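Local coordinates for protein phosphodiesterase (Pseudomonas aeruginosa, PDB 4G75) that probably kills rival bacteria as a magnesium-binding bacteriocin of the colicin M family, degrading a precursor of their peptidoglycan, at residues Q64-G69 and G262-Q267; K56-L61 and I86-D91; A35-I40 and P76-P81. One frame throughout, in Å; residues are numbered along the deposited sequence.

Contact 1 of 3, residues Q64-G69 and G262-Q267; sequences QWANWG and GREVGQ
Glu264 carries almost the whole contact, stretching its carboxylate across to the indole of Trp68. From CB, the side chain sets out with CG beside its own backbone N (chi1 -55°) and runs extended from there, long enough to touch a neighbouring helix end. CD is the first atom to come near, Glu264 CD lying 3.5 Å from Trp68 NE1. OE1 then accepts the indole N-H, with Trp68 NE1 to Glu264 OE1 at 2.8 Å and an N-H...O angle of 157°. The oxygen lies in the ring plane at the indole edge, but the carboxylate stands almost upright to the ring, 87° from it. The donor meets OE1 on its syn side, tilted somewhat from the carboxylate plane.

Trp68 stands just past the close of helix 55-65, which ends in a Schellman motif. Its indole suits the place by offering one N-H at the edge of a broad apolar ring that packs on Leu59 and Ala63. Asn67 takes the positive phi, which asparagine tolerates well, and its N bonds back to Gln64 O. Ala66, just before it, points its small CB at the acid, Ala66 CB to Glu264 OE1 3.9 Å. Trp62 also donates its indole N-H to OE1. Arg260 NE forms a salt bridge with OE2, which with the two N-H groups probably favours the charged acid; the arginine also makes a cation-pi contact with Trp68.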
# COMPACT_ATOMS: atom_id res chain seq x y z
N GLN A 64 -22.38 -3.28 4.48
CA GLN A 64 -23.50 -2.74 5.25
C GLN A 64 -24.07 -1.52 4.56
O GLN A 64 -25.27 -1.44 4.28
CB GLN A 64 -23.04 -2.36 6.66
CG GLN A 64 -22.61 -3.52 7.53
CD GLN A 64 -21.96 -3.04 8.82
OE1 GLN A 64 -22.65 -2.59 9.74
NE2 GLN A 64 -20.65 -3.14 8.89
N TRP A 65 -23.20 -0.55 4.30
CA TRP A 65 -23.57 0.69 3.64
C TRP A 65 -24.38 0.42 2.38
O TRP A 65 -25.45 1.00 2.18
CB TRP A 65 -22.30 1.45 3.27
CG TRP A 65 -22.48 2.89 2.94
CD1 TRP A 65 -23.66 3.56 2.77
CD2 TRP A 65 -21.44 3.84 2.67
NE1 TRP A 65 -23.41 4.87 2.45
CE2 TRP A 65 -22.06 5.07 2.37
CE3 TRP A 65 -20.04 3.77 2.67
CZ2 TRP A 65 -21.33 6.22 2.07
CZ3 TRP A 65 -19.32 4.91 2.37
CH2 TRP A 65 -19.97 6.12 2.07
N ALA A 66 -23.87 -0.46 1.53
CA ALA A 66 -24.48 -0.70 0.22
C ALA A 66 -25.49 -1.85 0.22
O ALA A 66 -25.99 -2.23 -0.83
CB ALA A 66 -23.40 -0.95 -0.83
N ASN A 67 -25.77 -2.39 1.40
CA ASN A 67 -26.76 -3.46 1.53
C ASN A 67 -26.47 -4.65 0.63
O ASN A 67 -27.34 -5.09 -0.14
CB ASN A 67 -28.16 -2.92 1.25
CG ASN A 67 -28.57 -1.84 2.22
OD1 ASN A 67 -28.95 -0.74 1.81
ND2 ASN A 67 -28.49 -2.14 3.51
N TRP A 68 -25.26 -5.17 0.71
CA TRP A 68 -24.90 -6.34 -0.07
C TRP A 68 -25.58 -7.57 0.51
O TRP A 68 -25.86 -8.53 -0.20
CB TRP A 68 -23.39 -6.57 -0.04
CG TRP A 68 -22.60 -5.65 -0.91
CD1 TRP A 68 -23.06 -4.56 -1.59
CD2 TRP A 68 -21.20 -5.73 -1.17
NE1 TRP A 68 -22.02 -3.96 -2.26
CE2 TRP A 68 -20.87 -4.66 -2.02
CE3 TRP A 68 -20.19 -6.61 -0.76
CZ2 TRP A 68 -19.57 -4.45 -2.48
CZ3 TRP A 68 -18.91 -6.40 -1.22
CH2 TRP A 68 -18.60 -5.33 -2.07
N GLY A 69 -25.84 -7.53 1.81
CA GLY A 69 -26.41 -8.67 2.51
C GLY A 69 -25.44 -9.83 2.58
O GLY A 69 -25.84 -10.98 2.74
N GLY A 262 -14.74 -2.01 -5.96
CA GLY A 262 -14.15 -1.13 -6.96
C GLY A 262 -15.14 -0.65 -7.99
O GLY A 262 -15.03 0.45 -8.52
N ARG A 263 -16.13 -1.50 -8.28
CA ARG A 263 -17.15 -1.16 -9.27
C ARG A 263 -18.23 -0.24 -8.71
O ARG A 263 -18.95 0.40 -9.47
CB ARG A 263 -17.77 -2.43 -9.84
CG ARG A 263 -16.85 -3.16 -10.79
CD ARG A 263 -17.26 -4.61 -11.00
NE ARG A 263 -16.29 -5.30 -11.85
CZ ARG A 263 -16.32 -6.60 -12.12
NH1 ARG A 263 -17.27 -7.36 -11.59
NH2 ARG A 263 -15.40 -7.14 -12.90
N GLU A 264 -18.33 -0.16 -7.39
CA GLU A 264 -19.40 0.60 -6.76
C GLU A 264 -18.93 1.86 -6.05
O GLU A 264 -19.70 2.79 -5.86
CB GLU A 264 -20.14 -0.28 -5.75
CG GLU A 264 -20.68 -1.57 -6.32
CD GLU A 264 -21.48 -2.34 -5.30
OE1 GLU A 264 -21.56 -1.89 -4.13
OE2 GLU A 264 -22.05 -3.40 -5.66
N VAL A 265 -17.67 1.88 -5.64
CA VAL A 265 -17.21 2.93 -4.74
C VAL A 265 -17.34 4.35 -5.32
O VAL A 265 -17.56 5.31 -4.59
CB VAL A 265 -15.76 2.66 -4.26
CG1 VAL A 265 -14.76 2.95 -5.37
CG2 VAL A 265 -15.46 3.46 -3.01
N GLY A 266 -17.22 4.46 -6.64
CA GLY A 266 -17.33 5.75 -7.31
C GLY A 266 -18.72 6.37 -7.24
O GLY A 266 -18.88 7.56 -7.47
N GLN A 267 -19.72 5.55 -6.93
CA GLN A 267 -21.07 6.06 -6.75
C GLN A 267 -21.10 7.05 -5.59
O GLN A 267 -21.86 8.01 -5.60
CB GLN A 267 -22.04 4.92 -6.41
CG GLN A 267 -21.88 3.67 -7.24
CD GLN A 267 -22.89 3.57 -8.35
OE1 GLN A 267 -22.74 4.19 -9.40
NE2 GLN A 267 -23.93 2.79 -8.12

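Contact 2 of 3, residues K56-L61 and I86-D91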
# COMPACT_ATOMS: atom_id res chain seq x y z
N LYS A 56 -10.90 -6.84 4.72
CA LYS A 56 -12.08 -7.30 5.44
C LYS A 56 -12.79 -6.20 6.24
O LYS A 56 -14.01 -6.04 6.13
CB LYS A 56 -11.76 -8.52 6.30
CG LYS A 56 -11.51 -9.78 5.48
CD LYS A 56 -11.00 -10.92 6.36
CE LYS A 56 -10.71 -12.17 5.55
NZ LYS A 56 -10.33 -13.30 6.43
N PRO A 57 -12.05 -5.41 7.03
CA PRO A 57 -12.74 -4.35 7.77
C PRO A 57 -13.47 -3.36 6.85
O PRO A 57 -14.59 -2.97 7.16
CB PRO A 57 -11.62 -3.62 8.52
CG PRO A 57 -10.42 -4.51 8.43
CD PRO A 57 -10.59 -5.43 7.28
N LEU A 58 -12.85 -2.97 5.74
CA LEU A 58 -13.48 -2.03 4.83
C LEU A 58 -14.66 -2.67 4.10
O LEU A 58 -15.70 -2.03 3.93
CB LEU A 58 -12.47 -1.49 3.82
CG LEU A 58 -11.43 -0.52 4.38
CD1 LEU A 58 -10.46 -0.13 3.26
CD2 LEU A 58 -12.10 0.72 4.95
N LEU A 59 -14.51 -3.93 3.71
CA LEU A 59 -15.58 -4.63 3.02
C LEU A 59 -16.80 -4.80 3.92
O LEU A 59 -17.94 -4.69 3.46
CB LEU A 59 -15.10 -5.98 2.50
CG LEU A 59 -14.25 -5.91 1.23
CD1 LEU A 59 -13.61 -7.26 0.96
CD2 LEU A 59 -15.08 -5.44 0.05
N ALA A 60 -16.57 -5.06 5.20
CA ALA A 60 -17.67 -5.24 6.12
C ALA A 60 -18.47 -3.94 6.24
O ALA A 60 -19.70 -3.97 6.26
CB ALA A 60 -17.16 -5.69 7.48
N LEU A 61 -17.77 -2.82 6.31
CA LEU A 61 -18.43 -1.52 6.38
C LEU A 61 -19.23 -1.27 5.10
O LEU A 61 -20.41 -0.94 5.16
CB LEU A 61 -17.41 -0.40 6.58
CG LEU A 61 -16.66 -0.48 7.91
CD1 LEU A 61 -15.58 0.59 8.00
CD2 LEU A 61 -17.64 -0.37 9.07
N ILE A 86 -15.88 6.15 5.74
CA ILE A 86 -15.34 7.44 5.34
C ILE A 86 -14.16 7.87 6.21
O ILE A 86 -13.12 8.28 5.70
CB ILE A 86 -16.41 8.53 5.33
CG1 ILE A 86 -17.39 8.25 4.18
CG2 ILE A 86 -15.77 9.89 5.19
CD1 ILE A 86 -18.70 9.02 4.26
N TRP A 87 -14.32 7.78 7.53
CA TRP A 87 -13.24 8.15 8.45
C TRP A 87 -12.01 7.24 8.35
O TRP A 87 -10.90 7.71 8.51
CB TRP A 87 -13.73 8.26 9.90
CG TRP A 87 -14.39 9.58 10.21
CD1 TRP A 87 -15.66 9.77 10.66
CD2 TRP A 87 -13.80 10.88 10.09
NE1 TRP A 87 -15.90 11.12 10.84
CE2 TRP A 87 -14.78 11.82 10.49
CE3 TRP A 87 -12.55 11.35 9.69
CZ2 TRP A 87 -14.54 13.19 10.50
CZ3 TRP A 87 -12.31 12.71 9.70
CH2 TRP A 87 -13.30 13.62 10.10
N ASP A 88 -12.21 5.95 8.10
CA ASP A 88 -11.08 5.04 7.91
C ASP A 88 -10.32 5.42 6.63
O ASP A 88 -9.09 5.36 6.58
CB ASP A 88 -11.54 3.58 7.83
CG ASP A 88 -11.70 2.92 9.20
OD1 ASP A 88 -11.69 3.63 10.24
OD2 ASP A 88 -11.86 1.68 9.22
N ILE A 89 -11.06 5.80 5.60
CA ILE A 89 -10.43 6.24 4.35
C ILE A 89 -9.60 7.51 4.61
O ILE A 89 -8.55 7.70 4.00
CB ILE A 89 -11.48 6.45 3.23
CG1 ILE A 89 -12.05 5.10 2.80
CG2 ILE A 89 -10.86 7.17 2.02
CD1 ILE A 89 -11.02 4.10 2.33
N PHE A 90 -10.05 8.34 5.53
CA PHE A 90 -9.28 9.51 5.94
C PHE A 90 -8.05 9.11 6.76
O PHE A 90 -6.96 9.62 6.54
CB PHE A 90 -10.17 10.46 6.75
CG PHE A 90 -9.50 11.76 7.15
CD1 PHE A 90 -9.34 12.79 6.23
CD2 PHE A 90 -9.08 11.97 8.46
CE1 PHE A 90 -8.75 14.00 6.60
CE2 PHE A 90 -8.49 13.17 8.83
CZ PHE A 90 -8.32 14.19 7.90
N ASP A 91 -8.23 8.20 7.71
CA ASP A 91 -7.19 7.89 8.70
C ASP A 91 -6.06 7.02 8.15
O ASP A 91 -4.89 7.24 8.49
CB ASP A 91 -7.80 7.19 9.91
CG ASP A 91 -8.58 8.13 10.81
OD1 ASP A 91 -8.38 9.36 10.69
OD2 ASP A 91 -9.38 7.64 11.62
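Leu58 and Asp88 share a first torsion that turns CG away from the carbonyl carbon and back beside the backbone N (chi1 -71° and -85°). In Leu58 this swings a branch that starts off to one side of the interface round toward the other helix, and the fork at CG then offers a methyl to each of two partners. Asp88, whose CB already points at helix 55-65, presents that CB to Leu58 and its OD2 to Leu61. Leu58 CD2 rests 4.1 Å from Asp88 CB, so the leucine touches the aliphatic root of the acid rather than its charge. CD1 takes the neighbouring position, Leu58 CD1 meeting Ile89 CD1 at 4.4 Å, methyl against methyl. Leu61, one turn further along, crosses Asp88 at about a right angle and lays CD1 4.1 Å from Asp88 OD2.

The two helices, 55-65 and 81-102, pack in antiparallel fashion, their local axes 151° apart in direction. Closest approach of these axes is 11.0 Å, which is wide, and the long branched side chains of leucine and isoleucine suit such a spacing because they can span it from both sides. The closest CA atoms across the pair are those of Leu58 and Asp88, 8.1 Å apart.

A carboxylate in this buried place needs partners, and it has them on helix 34-49: Arg45 NE forms a salt bridge with Asp88 OD2, and Tyr49 OH is hydrogen-bonded to the same oxygen. The charge of the arginine would be expected to keep the acid ionised despite its apolar neighbours. Ile89 also packs against Ala149, Leu152 and Thr153 of helix 143-153, while Leu58 also touches Phe85, one turn before Ile89.

Contact 3 of 3, residues A35-I40 and P76-P81; sequences AQVGYI and PSLPFP. With EDO (1,2-ethanediol), chain M.
The flat ring of Phe80 stands next to the place where Pro79 meets Val37, and Pro79 itself supplies cover for the ring: its CB sits over one face, nearer the ring's margin than its centre. C1 of a 1,2-ethanediol molecule lies level with the ring, off its edge, with Phe80 CD2 to EDO C1 at 3.5 Å. The rings of Tyr83 and Phe120 also meet this phenyl group.

Across the contact Val37 does the touching, through one methyl. CG1 is anti to the backbone N (chi1 177°), which carries it off helix 34-49 toward the facing loop. There Val37 CG1 packs on Pro79 CD at 3.8 Å and on Leu78 CD2 at 4.2 Å. Valine suits the place because its short branched side chain fits against the proline ring, whose rigid carbons make a firm apolar surface near solvent. Leu78 reaches the same methyl only by the end of its chain.

The diol, probably taken up from the crystallisation liquor, lies beside this patch. Its O2 accepts from the backbone of Phe80, Phe80 N to EDO O2 being 2.8 Å with an N-H...O angle of 142°, and returns a weak bond to Phe80 O at 2.9 Å. On the helix side Gly38, having no side chain, lets the diol come down on its backbone, Gly38 CA to EDO C2 at 3.6 Å. Glu84 OE2 is also hydrogen-bonded to the diol.

Phe80 occupies the N-cap position of helix 81-102 and Pro81 follows in the first turn, where a proline costs no helical hydrogen bond; the arrangement is that of a proline-rich loop packed on a neighbouring helix as it leads into the next one.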
# COMPACT_ATOMS: atom_id res chain seq x y z
N ALA A 35 -22.38 7.51 18.21
CA ALA A 35 -21.02 8.03 18.11
C ALA A 35 -20.06 7.25 19.02
O ALA A 35 -18.91 6.97 18.65
CB ALA A 35 -20.99 9.51 18.47
N GLN A 36 -20.54 6.88 20.20
CA GLN A 36 -19.73 6.06 21.10
C GLN A 36 -19.47 4.71 20.46
O GLN A 36 -18.37 4.17 20.54
CB GLN A 36 -20.43 5.89 22.45
CG GLN A 36 -19.65 5.08 23.48
CD GLN A 36 -19.93 3.59 23.41
OE1 GLN A 36 -20.89 3.15 22.76
NE2 GLN A 36 -19.11 2.80 24.09
N VAL A 37 -20.49 4.17 19.82
CA VAL A 37 -20.37 2.87 19.17
C VAL A 37 -19.33 2.98 18.05
O VAL A 37 -18.51 2.07 17.86
CB VAL A 37 -21.71 2.40 18.59
CG1 VAL A 37 -21.54 1.07 17.86
CG2 VAL A 37 -22.76 2.28 19.69
N GLY A 38 -19.34 4.11 17.35
CA GLY A 38 -18.37 4.36 16.29
C GLY A 38 -16.95 4.34 16.81
O GLY A 38 -16.07 3.73 16.21
N TYR A 39 -16.71 5.01 17.93
CA TYR A 39 -15.38 4.99 18.54
C TYR A 39 -14.95 3.57 18.91
O TYR A 39 -13.82 3.17 18.64
CB TYR A 39 -15.33 5.87 19.79
CG TYR A 39 -15.02 7.31 19.49
CD1 TYR A 39 -13.71 7.72 19.28
CD2 TYR A 39 -16.03 8.26 19.42
CE1 TYR A 39 -13.42 9.04 19.01
CE2 TYR A 39 -15.75 9.58 19.15
CZ TYR A 39 -14.44 9.97 18.95
OH TYR A 39 -14.14 11.28 18.67
N ILE A 40 -15.85 2.83 19.55
CA ILE A 40 -15.55 1.45 19.92
C ILE A 40 -15.18 0.64 18.69
O ILE A 40 -14.23 -0.15 18.73
CB ILE A 40 -16.74 0.77 20.63
CG1 ILE A 40 -16.92 1.37 22.02
CG2 ILE A 40 -16.52 -0.73 20.71
CD1 ILE A 40 -15.75 1.11 22.96
N PRO A 76 -19.17 -6.28 13.96
CA PRO A 76 -20.52 -5.89 14.38
C PRO A 76 -21.17 -4.94 13.39
O PRO A 76 -20.50 -4.05 12.85
CB PRO A 76 -20.28 -5.16 15.71
CG PRO A 76 -18.92 -5.61 16.16
CD PRO A 76 -18.14 -5.79 14.89
N SER A 77 -22.47 -5.11 13.14
CA SER A 77 -23.20 -4.13 12.35
C SER A 77 -23.26 -2.81 13.12
O SER A 77 -23.42 -2.79 14.35
CB SER A 77 -24.61 -4.63 12.02
OG SER A 77 -25.42 -4.66 13.18
N LEU A 78 -23.13 -1.70 12.40
CA LEU A 78 -23.01 -0.38 13.00
C LEU A 78 -24.18 0.53 12.67
O LEU A 78 -24.86 0.35 11.65
CB LEU A 78 -21.72 0.31 12.53
CG LEU A 78 -20.41 -0.43 12.81
CD1 LEU A 78 -19.22 0.40 12.33
CD2 LEU A 78 -20.26 -0.79 14.28
N PRO A 79 -24.43 1.51 13.53
CA PRO A 79 -25.41 2.55 13.24
C PRO A 79 -25.06 3.26 11.93
O PRO A 79 -25.89 3.34 11.03
CB PRO A 79 -25.27 3.51 14.43
CG PRO A 79 -24.72 2.67 15.53
CD PRO A 79 -23.84 1.65 14.88
N PHE A 80 -23.83 3.76 11.83
CA PHE A 80 -23.38 4.46 10.64
C PHE A 80 -22.09 3.86 10.07
O PHE A 80 -21.01 4.41 10.26
CB PHE A 80 -23.14 5.94 10.95
CG PHE A 80 -24.31 6.62 11.61
CD1 PHE A 80 -25.48 6.84 10.92
CD2 PHE A 80 -24.21 7.06 12.92
CE1 PHE A 80 -26.55 7.48 11.53
CE2 PHE A 80 -25.27 7.70 13.53
CZ PHE A 80 -26.44 7.91 12.83
N PRO A 81 -22.21 2.72 9.38
CA PRO A 81 -21.07 2.07 8.72
C PRO A 81 -20.51 2.98 7.64
O PRO A 81 -19.31 2.92 7.33
CB PRO A 81 -21.71 0.82 8.10
CG PRO A 81 -23.16 1.22 7.90
CD PRO A 81 -23.45 1.95 9.18
C1 EDO M . -21.15 5.87 14.15
O1 EDO M . -20.11 6.09 13.19
C2 EDO M . -21.39 4.37 14.33
O2 EDO M . -21.36 3.73 13.04

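How the contacts relate
From the N terminus, helix 34-49 comes first, and contact 3 closes a loop from it to residues 76-81, just as helix 81-102 begins. Within that loop lies helix 55-65, where contacts 2 and 1 start. Contact 2 closes on helix 81-102, and contact 1 waits until 262-267, spanning the magnesium site of Val211, Glu213 and Asp241 in sequence. Every pair of contacts therefore crosses. They also touch in space: Gln64 OE1 probably accepts a hydrogen bond from Leu78 N, Leu61 packs on Leu78, and Trp65 on Ile86. Helix 55-65 thus joins the early helices to one another and to helix 255-264 of the later chain.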